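Local coordinates for putative 2OG-Fe(II) oxygenase family protein (Caulobacter crescentus CB15, PDB 3OOX) that probably catalyses, with iron(II), the oxygen-dependent conversion of 2-oxoglutarate to ethene and carbon dioxide and the 2-oxoglutarate-dependent oxidation of L-arginine, at residues Pro9-Leu14 with Leu38-Leu43; Arg21-Leu26 with Leu146-Thr151; Tyr33-Leu38 with Leu218-Pro223; Trp133-Leu138 with Thr265-His270; Leu199-Glu204 with Gly225-Asn230. One frame throughout, in Å; residues are numbered along the deposited sequence. Where two conformers were deposited one is given.

Contact 1 of 5, residues Pro9-Leu14 with Leu38-Leu43. With EDO (1,2-ethanediol), chain E.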
# COMPACT_ATOMS: atom_id res chain seq x y z
N PRO A 9 -11.44 13.99 -3.88
CA PRO A 9 -11.01 13.74 -2.49
C PRO A 9 -12.14 13.89 -1.47
O PRO A 9 -13.09 14.68 -1.68
CB PRO A 9 -9.90 14.76 -2.25
CG PRO A 9 -9.56 15.35 -3.57
CD PRO A 9 -10.68 15.08 -4.51
N VAL A 10 -12.03 13.12 -0.40
CA VAL A 10 -12.89 13.21 0.78
C VAL A 10 -12.00 13.74 1.90
O VAL A 10 -10.95 13.19 2.17
CB VAL A 10 -13.48 11.84 1.17
CG1 VAL A 10 -14.35 11.91 2.47
CG2 VAL A 10 -14.30 11.25 0.01
N SER A 11 -12.40 14.84 2.55
CA SER A 11 -11.57 15.44 3.57
C SER A 11 -11.57 14.63 4.87
O SER A 11 -12.62 14.35 5.42
CB SER A 11 -12.03 16.88 3.89
OG SER A 11 -11.22 17.40 4.92
N PHE A 12 -10.37 14.35 5.35
CA PHE A 12 -10.18 13.74 6.65
C PHE A 12 -10.77 14.62 7.77
O PHE A 12 -11.03 14.12 8.85
CB PHE A 12 -8.70 13.41 6.90
CG PHE A 12 -8.46 12.70 8.19
CD1 PHE A 12 -8.92 11.40 8.38
CD2 PHE A 12 -7.83 13.33 9.23
CE1 PHE A 12 -8.73 10.74 9.59
CE2 PHE A 12 -7.65 12.68 10.45
CZ PHE A 12 -8.08 11.40 10.62
N SER A 13 -11.00 15.91 7.53
CA SER A 13 -11.61 16.76 8.57
C SER A 13 -13.00 16.21 8.97
O SER A 13 -13.47 16.42 10.10
CB SER A 13 -11.69 18.21 8.07
OG SER A 13 -12.63 18.32 7.02
N LEU A 14 -13.64 15.47 8.06
CA LEU A 14 -14.93 14.88 8.32
C LEU A 14 -14.88 13.71 9.30
O LEU A 14 -15.90 13.35 9.87
CB LEU A 14 -15.63 14.43 7.02
CG LEU A 14 -15.93 15.55 6.03
CD1 LEU A 14 -16.46 14.94 4.73
CD2 LEU A 14 -16.89 16.65 6.53
N LEU A 38 -8.04 10.71 0.01
CA LEU A 38 -8.24 11.32 1.34
C LEU A 38 -7.38 12.58 1.43
O LEU A 38 -6.16 12.53 1.35
CB LEU A 38 -7.85 10.34 2.44
CG LEU A 38 -8.03 10.82 3.87
CD1 LEU A 38 -9.50 10.86 4.15
CD2 LEU A 38 -7.37 9.85 4.84
N SER A 39 -8.04 13.74 1.59
CA SER A 39 -7.35 15.02 1.72
C SER A 39 -7.32 15.47 3.18
O SER A 39 -7.97 14.85 4.04
CB SER A 39 -8.07 16.05 0.85
OG SER A 39 -9.40 16.20 1.28
N ASP A 40 -6.52 16.49 3.47
CA ASP A 40 -6.48 17.14 4.79
C ASP A 40 -6.13 16.15 5.91
O ASP A 40 -6.75 16.17 6.98
CB ASP A 40 -7.81 17.83 5.10
CG ASP A 40 -8.21 18.87 4.08
OD1 ASP A 40 -7.31 19.56 3.54
OD2 ASP A 40 -9.43 19.00 3.84
N TYR A 41 -5.11 15.32 5.69
CA TYR A 41 -4.69 14.36 6.74
C TYR A 41 -4.02 15.13 7.86
O TYR A 41 -3.60 16.28 7.68
CB TYR A 41 -3.79 13.24 6.20
CG TYR A 41 -2.55 13.64 5.39
CD1 TYR A 41 -1.54 14.43 5.94
CD2 TYR A 41 -2.39 13.19 4.08
CE1 TYR A 41 -0.39 14.76 5.20
CE2 TYR A 41 -1.25 13.51 3.33
CZ TYR A 41 -0.26 14.29 3.90
OH TYR A 41 0.87 14.61 3.15
N ASP A 42 -3.94 14.51 9.03
CA ASP A 42 -3.38 15.21 10.19
C ASP A 42 -1.97 14.76 10.52
O ASP A 42 -1.42 15.18 11.55
CB ASP A 42 -4.32 15.08 11.41
CG ASP A 42 -4.47 13.67 11.90
OD1 ASP A 42 -4.05 12.73 11.19
OD2 ASP A 42 -5.03 13.50 13.01
N LEU A 43 -1.38 13.93 9.64
CA LEU A 43 -0.01 13.47 9.81
C LEU A 43 0.92 14.67 9.76
O LEU A 43 0.75 15.54 8.94
CB LEU A 43 0.41 12.50 8.71
CG LEU A 43 -0.11 11.07 8.72
CD1 LEU A 43 -1.61 10.98 8.47
CD2 LEU A 43 0.67 10.31 7.64
C1 EDO E . -8.20 11.13 15.40
O1 EDO E . -7.13 10.64 16.21
C2 EDO E . -7.73 12.34 14.60
O2 EDO E . -6.70 11.94 13.68
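Val10 and Ser11 pair in parallel with Leu38 and Ser39, which makes strand 10-11 an outermost strand of the large mixed sheet, consistent with the major sheet of the double-stranded beta-helix of 2OG-Fe(II) oxygenases. Two backbone bonds define the register. Ser39 N donates to Val10 O at 3.0 Å, and Phe12 N reaches Ser39 O at 2.8 Å with an almost straight N-H (170°). Directly afterwards the chain turns into helix 13-17, and Ser11 OG serves both elements. As donor it gives its proton to Asp40 OD2 at 2.6 Å, using the anti lone pair of that oxygen; as acceptor it takes Ser13 N at 3.0 Å, a capping bond at the start of the helix. The carboxylate would thus probably polarise the cap. Phe12 CB packs on Leu38 CD1 at 3.8 Å, and CG, anti to the backbone N (chi1 -176°), starts the ring towards Asp42; the ring presents an edge to Asp40 O. Met141 of helix 127-152 also touches Phe12. By contrast with the satisfied serine hydroxyl, Asp42 N is buried without a partner in the model. At the far end Phe12 CE2 stands 3.6 Å from Asp42 CG, with ring and carboxylate planes 52° apart.

Contact 2 of 5, residues Arg21-Leu26 with Leu146-Thr151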
# COMPACT_ATOMS: atom_id res chain seq x y z
N ARG A 21 -20.93 10.95 7.42
CA ARG A 21 -20.66 11.36 6.05
C ARG A 21 -19.28 10.87 5.51
O ARG A 21 -19.17 10.44 4.35
CB ARG A 21 -20.78 12.87 5.96
CG ARG A 21 -20.31 13.47 4.65
CD ARG A 21 -20.53 14.96 4.67
NE ARG A 21 -19.86 15.58 3.53
CZ ARG A 21 -19.47 16.85 3.47
NH1 ARG A 21 -19.71 17.68 4.48
NH2 ARG A 21 -18.83 17.28 2.39
N PHE A 22 -18.25 10.95 6.36
CA PHE A 22 -16.92 10.46 6.04
C PHE A 22 -16.99 9.00 5.57
O PHE A 22 -16.49 8.66 4.50
CB PHE A 22 -16.01 10.60 7.26
CG PHE A 22 -14.56 10.19 7.02
CD1 PHE A 22 -13.75 10.91 6.13
CD2 PHE A 22 -14.00 9.13 7.71
CE1 PHE A 22 -12.45 10.56 5.94
CE2 PHE A 22 -12.70 8.78 7.49
CZ PHE A 22 -11.92 9.51 6.60
N ALA A 23 -17.60 8.15 6.38
CA ALA A 23 -17.73 6.73 6.07
C ALA A 23 -18.54 6.50 4.80
O ALA A 23 -18.14 5.71 3.95
CB ALA A 23 -18.34 5.97 7.26
N GLN A 24 -19.65 7.19 4.62
CA GLN A 24 -20.42 7.05 3.36
C GLN A 24 -19.62 7.46 2.11
O GLN A 24 -19.61 6.73 1.12
CB GLN A 24 -21.71 7.87 3.41
CG GLN A 24 -22.55 7.83 2.11
CD GLN A 24 -22.93 6.41 1.65
OE1 GLN A 24 -23.21 5.52 2.46
NE2 GLN A 24 -22.95 6.21 0.33
N GLU A 25 -18.99 8.63 2.14
CA GLU A 25 -18.26 9.13 0.95
C GLU A 25 -17.02 8.29 0.65
O GLU A 25 -16.79 7.91 -0.51
CB GLU A 25 -17.88 10.59 1.12
CG GLU A 25 -19.07 11.52 1.16
CD GLU A 25 -18.68 12.97 1.16
OE1 GLU A 25 -17.49 13.28 1.01
OE2 GLU A 25 -19.59 13.81 1.29
N LEU A 26 -16.23 7.97 1.67
CA LEU A 26 -15.10 7.08 1.42
C LEU A 26 -15.55 5.69 0.96
O LEU A 26 -14.98 5.12 0.03
CB LEU A 26 -14.20 6.88 2.67
CG LEU A 26 -13.03 7.80 3.01
CD1 LEU A 26 -12.27 7.19 4.20
CD2 LEU A 26 -12.04 8.12 1.86
N LEU A 146 -10.12 2.24 8.09
CA LEU A 146 -10.83 1.00 8.29
C LEU A 146 -12.06 1.20 9.17
O LEU A 146 -13.07 0.51 8.99
CB LEU A 146 -9.91 -0.10 8.85
CG LEU A 146 -9.00 -0.69 7.77
CD1 LEU A 146 -7.83 -1.42 8.47
CD2 LEU A 146 -9.75 -1.61 6.81
N GLU A 147 -11.98 2.13 10.11
CA GLU A 147 -13.22 2.49 10.86
C GLU A 147 -14.35 2.95 9.93
O GLU A 147 -15.50 2.59 10.13
CB GLU A 147 -12.94 3.56 11.89
CG GLU A 147 -12.08 3.17 13.06
CD GLU A 147 -11.81 4.38 13.95
OE1 GLU A 147 -12.71 4.78 14.72
OE2 GLU A 147 -10.71 4.95 13.88
N ALA A 148 -14.00 3.80 8.97
CA ALA A 148 -14.94 4.29 8.01
C ALA A 148 -15.47 3.14 7.16
O ALA A 148 -16.68 3.02 6.92
CB ALA A 148 -14.32 5.36 7.17
N ILE A 149 -14.58 2.27 6.70
CA ILE A 149 -14.98 1.09 5.93
C ILE A 149 -15.95 0.19 6.73
O ILE A 149 -16.97 -0.26 6.20
CB ILE A 149 -13.74 0.30 5.42
CG1 ILE A 149 -13.00 1.15 4.36
CG2 ILE A 149 -14.17 -1.03 4.86
CD1 ILE A 149 -11.65 0.56 3.99
N ALA A 150 -15.62 -0.06 7.98
CA ALA A 150 -16.49 -0.85 8.89
C ALA A 150 -17.91 -0.25 9.00
O ALA A 150 -18.91 -0.94 8.79
CB ALA A 150 -15.83 -0.98 10.25
N THR A 151 -17.97 1.06 9.24
CA THR A 151 -19.27 1.74 9.33
C THR A 151 -20.03 1.67 7.99
O THR A 151 -21.24 1.44 7.95
CB THR A 151 -19.06 3.17 9.83
OG1 THR A 151 -18.57 3.10 11.18
CG2 THR A 151 -20.34 3.98 9.76
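Helix segments 21-26 and 146-151 meet at Ala23 and Ala148, their axes 8.0 Å apart at closest approach and crossing nearly perpendicularly (-84°). The two alanines permit this: their CA atoms are 4.2 Å apart, and Ala23 CB approaches Ala148 O to 3.4 Å. The other contacts are between carbons, and no hydrogen bond crosses. Ala148 CB lies 3.8 Å from Phe22 CE2, obliquely to the ring, and 4.0 Å from Leu26 CD1. Phe22 and Leu26 reach it together because they are one helical turn apart; Leu26 CG sits 4.0 Å above one face of the Phe22 ring, towards its rim. On the other side of the crossing Thr151 CG2, anti to its backbone N, touches Ala23 CB at 3.8 Å. Nearby, Glu147 turns to a salt bridge with Arg157 and a hydrogen bond with Tyr15. Phe22 and Leu26 also rest on Val10, Leu38 and Ala36, so the arrangement is a near-perpendicular helix-helix crossing at two alanines within the helical layer that backs the large sheet, as in the double-stranded beta-helix fold of 2OG-Fe(II) oxygenases.

Contact 3 of 5, residues Tyr33-Leu38 with Leu218-Pro223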
# COMPACT_ATOMS: atom_id res chain seq x y z
N TYR A 33 -14.75 2.07 -7.22
CA TYR A 33 -13.46 2.11 -7.93
C TYR A 33 -12.38 1.21 -7.32
O TYR A 33 -11.34 1.01 -7.95
CB TYR A 33 -12.90 3.53 -7.95
CG TYR A 33 -13.73 4.52 -8.75
CD1 TYR A 33 -13.85 4.39 -10.12
CD2 TYR A 33 -14.36 5.60 -8.12
CE1 TYR A 33 -14.61 5.29 -10.87
CE2 TYR A 33 -15.12 6.51 -8.87
CZ TYR A 33 -15.23 6.34 -10.23
OH TYR A 33 -15.98 7.25 -10.98
N GLY A 34 -12.60 0.73 -6.09
CA GLY A 34 -11.57 0.07 -5.30
C GLY A 34 -10.55 1.01 -4.70
O GLY A 34 -9.60 0.57 -4.07
N PHE A 35 -10.78 2.31 -4.85
CA PHE A 35 -9.84 3.39 -4.50
C PHE A 35 -10.61 4.55 -3.88
O PHE A 35 -11.75 4.79 -4.25
CB PHE A 35 -9.12 3.94 -5.74
CG PHE A 35 -7.85 3.19 -6.12
CD1 PHE A 35 -7.92 2.00 -6.83
CD2 PHE A 35 -6.60 3.67 -5.78
CE1 PHE A 35 -6.79 1.31 -7.17
CE2 PHE A 35 -5.46 3.00 -6.15
CZ PHE A 35 -5.57 1.81 -6.86
N ALA A 36 -9.93 5.29 -3.01
CA ALA A 36 -10.43 6.56 -2.49
C ALA A 36 -9.27 7.52 -2.34
O ALA A 36 -8.12 7.10 -2.21
CB ALA A 36 -11.13 6.36 -1.16
N VAL A 37 -9.58 8.81 -2.35
CA VAL A 37 -8.59 9.85 -2.16
C VAL A 37 -8.98 10.61 -0.91
O VAL A 37 -10.12 11.09 -0.83
CB VAL A 37 -8.51 10.83 -3.36
CG1 VAL A 37 -7.46 11.94 -3.09
CG2 VAL A 37 -8.19 10.04 -4.67
N LEU A 38 -8.04 10.71 0.01
CA LEU A 38 -8.24 11.32 1.34
C LEU A 38 -7.38 12.58 1.43
O LEU A 38 -6.16 12.53 1.35
CB LEU A 38 -7.85 10.34 2.44
CG LEU A 38 -8.03 10.82 3.87
CD1 LEU A 38 -9.50 10.86 4.15
CD2 LEU A 38 -7.37 9.85 4.84
N LEU A 218 -8.44 5.11 -15.75
CA LEU A 218 -8.83 6.38 -15.14
C LEU A 218 -7.69 6.97 -14.35
O LEU A 218 -7.16 6.29 -13.47
CB LEU A 218 -10.01 6.16 -14.21
CG LEU A 218 -11.24 5.44 -14.76
CD1 LEU A 218 -12.30 5.38 -13.66
CD2 LEU A 218 -11.78 6.08 -16.02
N PRO A 219 -7.32 8.25 -14.61
CA PRO A 219 -6.25 8.87 -13.84
C PRO A 219 -6.66 9.14 -12.39
O PRO A 219 -7.79 9.58 -12.13
CB PRO A 219 -5.99 10.19 -14.58
CG PRO A 219 -7.19 10.46 -15.30
CD PRO A 219 -7.85 9.16 -15.63
N ILE A 220 -5.75 8.84 -11.46
CA ILE A 220 -5.89 9.23 -10.06
C ILE A 220 -4.75 10.20 -9.82
O ILE A 220 -3.60 9.81 -9.65
CB ILE A 220 -5.86 8.04 -9.07
CG1 ILE A 220 -6.96 7.03 -9.44
CG2 ILE A 220 -6.07 8.55 -7.65
CD1 ILE A 220 -6.96 5.81 -8.55
N ASN A 221 -5.12 11.48 -9.84
CA ASN A 221 -4.16 12.58 -9.81
C ASN A 221 -4.55 13.56 -8.72
O ASN A 221 -5.18 14.61 -9.01
CB ASN A 221 -4.08 13.30 -11.15
CG ASN A 221 -2.91 14.26 -11.19
OD1 ASN A 221 -1.96 14.12 -10.42
ND2 ASN A 221 -2.96 15.24 -12.11
N PRO A 222 -4.22 13.24 -7.47
CA PRO A 222 -4.76 14.10 -6.40
C PRO A 222 -3.96 15.38 -6.23
O PRO A 222 -2.84 15.49 -6.72
CB PRO A 222 -4.57 13.23 -5.16
CG PRO A 222 -3.32 12.46 -5.46
CD PRO A 222 -3.40 12.14 -6.92
N PRO A 223 -4.52 16.35 -5.51
CA PRO A 223 -3.69 17.47 -5.09
C PRO A 223 -2.66 17.00 -4.08
O PRO A 223 -2.77 15.90 -3.55
CB PRO A 223 -4.67 18.44 -4.40
CG PRO A 223 -5.94 17.73 -4.26
CD PRO A 223 -5.88 16.40 -4.94
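Ile220 CD1 lies over one face of the Phe35 ring, 3.9 Å from its centroid and 28° off the ring normal, a CH-pi contact that forms the tight centre of this interface. Its closest ring atom is Phe35 CD2, at 3.5 Å. The extended isoleucine chain (chi2 178°) carries CD1 to the ring, while the other branch, CG2, meets Val37 CG2 at 3.9 Å as the two side chains slide past each other in opposite directions. Val37 is forked between two partners: its second methyl, CG1, touches Pro222 CB at 3.8 Å, crossing the proline at about a right angle. Phe35, Val37, Ile220 and Pro222 are all buried.

Towards Tyr33 and Leu218 the contact is looser. Both residues are partly exposed, and their CA atoms stand 9.6 Å apart, against 7.1 Å between the CA atoms of Val37 and Pro222. A single carbon bridges this side, Leu218 CD1 at 3.6 Å from Tyr33 CE1.

The segments run within 13° of each other, yet no hydrogen bond joins them: they face each other through side chains. Strand 35-39 belongs to the large mixed sheet and strand 217-219 edges the four-stranded antiparallel sheet, so the contact lies between the two sheets of the probable jelly roll. Val210 and Leu208 of strand 208-211 touch Ile220, Val228 of strand 227-231 touches Phe35 and Pro222, and helix 19-33 packs on the opposite side of strand 35-39 through Ala36.

Contact 4 of 5, residues Trp133-Leu138 with Thr265-His270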
# COMPACT_ATOMS: atom_id res chain seq x y z
N TRP A 133 8.69 5.98 12.31
CA TRP A 133 7.59 6.92 12.57
C TRP A 133 6.56 6.86 11.43
O TRP A 133 5.36 6.84 11.65
CB TRP A 133 8.07 8.35 12.76
CG TRP A 133 6.93 9.32 12.94
CD1 TRP A 133 6.36 9.71 14.15
CD2 TRP A 133 6.17 10.00 11.92
NE1 TRP A 133 5.33 10.58 13.93
CE2 TRP A 133 5.17 10.77 12.58
CE3 TRP A 133 6.22 10.03 10.52
CZ2 TRP A 133 4.25 11.56 11.88
CZ3 TRP A 133 5.30 10.82 9.83
CH2 TRP A 133 4.33 11.57 10.52
N LEU A 134 7.07 6.81 10.19
CA LEU A 134 6.17 6.82 9.04
C LEU A 134 5.35 5.53 8.95
O LEU A 134 4.14 5.57 8.65
CB LEU A 134 6.95 7.09 7.75
CG LEU A 134 6.10 7.25 6.47
CD1 LEU A 134 5.12 8.40 6.53
CD2 LEU A 134 6.99 7.41 5.21
N TYR A 135 5.99 4.40 9.23
CA TYR A 135 5.33 3.08 9.28
C TYR A 135 4.13 3.15 10.25
O TYR A 135 3.00 2.84 9.89
CB TYR A 135 6.34 2.01 9.73
CG TYR A 135 5.80 0.59 9.81
CD1 TYR A 135 4.88 0.22 10.79
CD2 TYR A 135 6.15 -0.37 8.86
CE1 TYR A 135 4.39 -1.04 10.86
CE2 TYR A 135 5.64 -1.68 8.92
CZ TYR A 135 4.74 -2.00 9.93
OH TYR A 135 4.20 -3.25 9.98
N ASN A 136 4.42 3.61 11.45
CA ASN A 136 3.37 3.62 12.47
C ASN A 136 2.32 4.69 12.23
O ASN A 136 1.13 4.50 12.53
CB ASN A 136 4.02 3.76 13.86
CG ASN A 136 4.80 2.51 14.26
OD1 ASN A 136 6.01 2.59 14.58
ND2 ASN A 136 4.15 1.35 14.21
N SER A 137 2.72 5.82 11.65
CA SER A 137 1.78 6.86 11.29
C SER A 137 0.79 6.42 10.21
O SER A 137 -0.40 6.69 10.28
CB SER A 137 2.55 8.08 10.81
OG SER A 137 1.67 9.08 10.40
N LEU A 138 1.32 5.76 9.17
CA LEU A 138 0.44 5.27 8.10
C LEU A 138 -0.41 4.10 8.59
O LEU A 138 -1.56 3.95 8.17
CB LEU A 138 1.27 4.92 6.88
CG LEU A 138 1.83 6.14 6.15
CD1 LEU A 138 2.87 5.72 5.10
CD2 LEU A 138 0.74 6.98 5.51
N THR A 265 6.55 5.98 -1.16
CA THR A 265 6.61 5.26 0.11
C THR A 265 5.24 4.66 0.47
O THR A 265 4.67 4.98 1.52
CB THR A 265 7.13 6.16 1.26
OG1 THR A 265 6.17 7.19 1.56
CG2 THR A 265 8.50 6.79 0.89
N PRO A 266 4.72 3.74 -0.37
CA PRO A 266 3.46 3.10 -0.05
C PRO A 266 3.52 2.22 1.21
O PRO A 266 4.52 1.58 1.47
CB PRO A 266 3.17 2.23 -1.28
CG PRO A 266 4.51 1.98 -1.87
CD PRO A 266 5.30 3.24 -1.62
N PHE A 267 2.40 2.17 1.93
CA PHE A 267 2.25 1.34 3.12
C PHE A 267 1.20 0.29 2.81
O PHE A 267 0.03 0.64 2.57
CB PHE A 267 1.85 2.18 4.32
CG PHE A 267 1.72 1.39 5.59
CD1 PHE A 267 2.84 1.04 6.32
CD2 PHE A 267 0.50 0.93 6.01
CE1 PHE A 267 2.78 0.29 7.44
CE2 PHE A 267 0.43 0.16 7.17
CZ PHE A 267 1.58 -0.12 7.89
N PHE A 268 1.62 -0.97 2.84
CA PHE A 268 0.76 -2.13 2.58
C PHE A 268 0.28 -2.69 3.92
O PHE A 268 1.00 -3.46 4.60
CB PHE A 268 1.53 -3.17 1.78
CG PHE A 268 2.01 -2.68 0.45
CD1 PHE A 268 1.18 -2.72 -0.66
CD2 PHE A 268 3.29 -2.17 0.29
CE1 PHE A 268 1.63 -2.30 -1.90
CE2 PHE A 268 3.71 -1.69 -0.95
CZ PHE A 268 2.86 -1.74 -2.03
N LEU A 269 -0.96 -2.31 4.27
CA LEU A 269 -1.55 -2.70 5.52
C LEU A 269 -2.16 -4.08 5.37
O LEU A 269 -2.92 -4.34 4.43
CB LEU A 269 -2.61 -1.70 5.97
CG LEU A 269 -3.06 -1.71 7.43
CD1 LEU A 269 -3.61 -0.31 7.82
CD2 LEU A 269 -4.07 -2.82 7.71
N HIS A 270 -1.76 -4.99 6.27
CA HIS A 270 -2.19 -6.39 6.28
C HIS A 270 -2.91 -6.71 7.58
O HIS A 270 -2.65 -6.10 8.63
CB HIS A 270 -0.99 -7.32 6.27
CG HIS A 270 -0.28 -7.45 4.96
ND1 HIS A 270 0.35 -6.41 4.29
CD2 HIS A 270 -0.04 -8.56 4.21
CE1 HIS A 270 0.95 -6.89 3.21
NE2 HIS A 270 0.72 -8.18 3.13
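Phe267, on strand 262-269 of the large mixed sheet, plugs against Tyr135 and Leu138 of helix 127-152, the long helix that packs along this sheet in what is consistent with the double-stranded beta-helix fold. The two rings form a T-shaped (edge-to-face) pair, with centroids 5.0 Å apart and planes at 90°. Phe267 supplies the edge: its CE1 stands 3.6 Å above the centre of the Tyr135 ring. That same CE1 is also 3.5 Å from Tyr135 O, so one ring corner touches both side chain and backbone of a single residue. The tyrosine ring is pinned at its far end, where OH bonds to Ser169 O. On the other flank Leu138 slides past Phe267 in the opposite direction; Leu138 CB is 3.8 Å from Phe267 CG, and Leu138 CD1 3.8 Å from Phe267 CB. An alanine in place of Phe267 would probably open a gap over the Tyr135 ring face and at Tyr135 O, with CB alone still touching Leu138. No hydrogen bond crosses the interface; all five touching residues are buried. One turn earlier in the helix, Leu134, with CG anti to its backbone N (chi1 -175°), completes the seam at about a right angle to Thr265, its CD2 lying 3.7 Å from Thr265 OG1.

Contact 5 of 5, residues Leu199-Glu204 with Gly225-Asn230. With EDO (1,2-ethanediol), chain F.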
# COMPACT_ATOMS: atom_id res chain seq x y z
N LEU A 199 -1.95 2.47 1.45
CA LEU A 199 -2.00 3.90 1.63
C LEU A 199 -0.79 4.56 0.96
O LEU A 199 0.35 4.25 1.30
CB LEU A 199 -2.04 4.26 3.12
CG LEU A 199 -3.27 3.78 3.86
CD1 LEU A 199 -2.97 2.49 4.61
CD2 LEU A 199 -3.84 4.87 4.79
N LEU A 200 -1.05 5.47 0.02
CA LEU A 200 -0.00 6.09 -0.80
C LEU A 200 0.01 7.60 -0.69
O LEU A 200 -0.90 8.28 -1.17
CB LEU A 200 -0.21 5.72 -2.27
CG LEU A 200 0.82 6.23 -3.26
CD1 LEU A 200 2.19 5.62 -3.06
CD2 LEU A 200 0.29 5.99 -4.67
N LEU A 201 1.07 8.10 -0.08
CA LEU A 201 1.38 9.52 -0.12
C LEU A 201 1.97 9.95 -1.48
O LEU A 201 2.51 9.12 -2.22
CB LEU A 201 2.39 9.88 0.95
CG LEU A 201 1.92 9.69 2.38
CD1 LEU A 201 3.18 9.57 3.31
CD2 LEU A 201 0.95 10.80 2.81
N GLY A 202 1.91 11.24 -1.77
CA GLY A 202 2.73 11.84 -2.84
C GLY A 202 2.37 11.47 -4.26
O GLY A 202 3.21 11.58 -5.15
N ALA A 203 1.12 11.07 -4.50
CA ALA A 203 0.70 10.67 -5.84
C ALA A 203 0.39 11.82 -6.81
O ALA A 203 0.08 11.59 -7.98
CB ALA A 203 -0.51 9.73 -5.75
N GLU A 204 0.45 13.07 -6.33
CA GLU A 204 0.20 14.21 -7.20
C GLU A 204 1.13 14.14 -8.43
O GLU A 204 2.34 13.96 -8.29
CB GLU A 204 0.33 15.54 -6.45
CG GLU A 204 1.67 15.80 -5.79
CD GLU A 204 1.77 15.32 -4.34
OE1 GLU A 204 1.06 14.35 -3.96
OE2 GLU A 204 2.60 15.86 -3.60
N GLY A 225 -0.62 16.73 -0.46
CA GLY A 225 -1.09 16.50 0.91
C GLY A 225 -2.28 15.57 1.00
O GLY A 225 -3.17 15.75 1.85
N CYS A 226 -2.32 14.57 0.11
CA CYS A 226 -3.37 13.56 0.17
C CYS A 226 -2.79 12.15 0.30
O CYS A 226 -1.60 11.92 0.09
CB CYS A 226 -4.29 13.58 -1.07
SG CYS A 226 -5.27 15.07 -1.38
N LEU A 227 -3.66 11.22 0.68
CA LEU A 227 -3.40 9.80 0.62
C LEU A 227 -4.34 9.18 -0.40
O LEU A 227 -5.55 9.41 -0.37
CB LEU A 227 -3.65 9.13 1.99
CG LEU A 227 -2.56 9.34 3.04
CD1 LEU A 227 -3.13 9.14 4.44
CD2 LEU A 227 -1.38 8.38 2.81
N VAL A 228 -3.77 8.39 -1.31
CA VAL A 228 -4.59 7.58 -2.21
C VAL A 228 -4.63 6.19 -1.57
O VAL A 228 -3.61 5.62 -1.23
CB VAL A 228 -3.97 7.47 -3.61
CG1 VAL A 228 -4.82 6.51 -4.47
CG2 VAL A 228 -3.87 8.86 -4.27
N ILE A 229 -5.83 5.67 -1.37
CA ILE A 229 -6.01 4.42 -0.65
C ILE A 229 -6.73 3.42 -1.52
O ILE A 229 -7.69 3.79 -2.20
CB ILE A 229 -6.81 4.63 0.63
CG1 ILE A 229 -6.14 5.73 1.48
CG2 ILE A 229 -6.90 3.29 1.44
CD1 ILE A 229 -7.07 6.48 2.38
N ASN A 230 -6.27 2.18 -1.53
CA ASN A 230 -6.97 1.10 -2.29
C ASN A 230 -7.21 -0.15 -1.47
O ASN A 230 -6.44 -0.50 -0.56
CB ASN A 230 -6.26 0.74 -3.61
CG ASN A 230 -4.88 0.17 -3.42
OD1 ASN A 230 -3.96 0.90 -3.04
ND2 ASN A 230 -4.71 -1.15 -3.68
C1 EDO F . 3.07 15.76 -0.64
O1 EDO F . 1.69 15.69 -1.08
C2 EDO F . 3.28 16.72 0.53
O2 EDO F . 2.61 17.98 0.33
O HOH W 1 -1.20 10.88 -2.73
O HOH W 2 1.01 13.10 0.04
O HOH W 3 -1.16 13.93 -2.52
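Leu200 and Val228 form the antiparallel hydrogen-bonded pair of this contact: Leu200 N donates to Val228 O at 2.9 Å, and Val228 N returns a straighter bond (170°) to Leu200 O, also at 2.9 Å.

Apolar contacts lie on both faces of the pairing. On one, the Leu199 and Ile229 side chains lie side by side, CD2 to CG1 4.1 Å, whereas Leu201 CD2 and Leu227 CD2 press to 3.4 Å, tighter than usual for methyls. On the other face Ala203 CB meets Val228 CG2 at 3.8 Å.

Where the strands part, water takes over from direct bonds. One water accepts from Gly202 N at 2.7 Å and donates to Cys226 O; another accepts from Ala203 N and lies near both Leu200 O and Cys226 O. Glu204, bent at chi2 (-91°), turns its carboxylate back towards the opposing segment. There OE2 accepts from O1 of an ethanediol, probably from the crystallisation liquor, at 2.7 Å, and Gly225 N donates to the same O1 at 2.6 Å; OE1 lies beside the water on Cys226 N. An alanine here removes both carboxylate oxygens, and that water and the ethanediol hydroxyl would probably be held less firmly.

In the large sheet, consistent with a double-stranded beta-helix, strand 227-231 runs between 35-39 and 197-201, with 262-269 beyond 197-201. Helix 127-152 covers Leu227 and Ile229 through Leu138, Met141 and Val145, while Pro222 touches Val228 and Ala203.

Four of the contacts reach the large mixed sheet: contact 1 at its outermost strand 10-11, contact 3 on strand 35-39, contact 5 on the next two strands and contact 4 on strand 262-269. Contacts 3 and 5 have centres about 8 Å apart, contacts 4 and 5 about 12 Å. Contact 2 lies in the helical layer, its centre about 12 Å from that of contact 1 and about 20 Å from that of contact 4, sharing helix 127-152 with the latter. Along the chain, contact 1 closes before contacts 4 and 5 open, whereas contacts 2 and 3 join the N-terminal region to later parts. The N-terminal segments thus extend and back the sheet that is probably the oxygenase core.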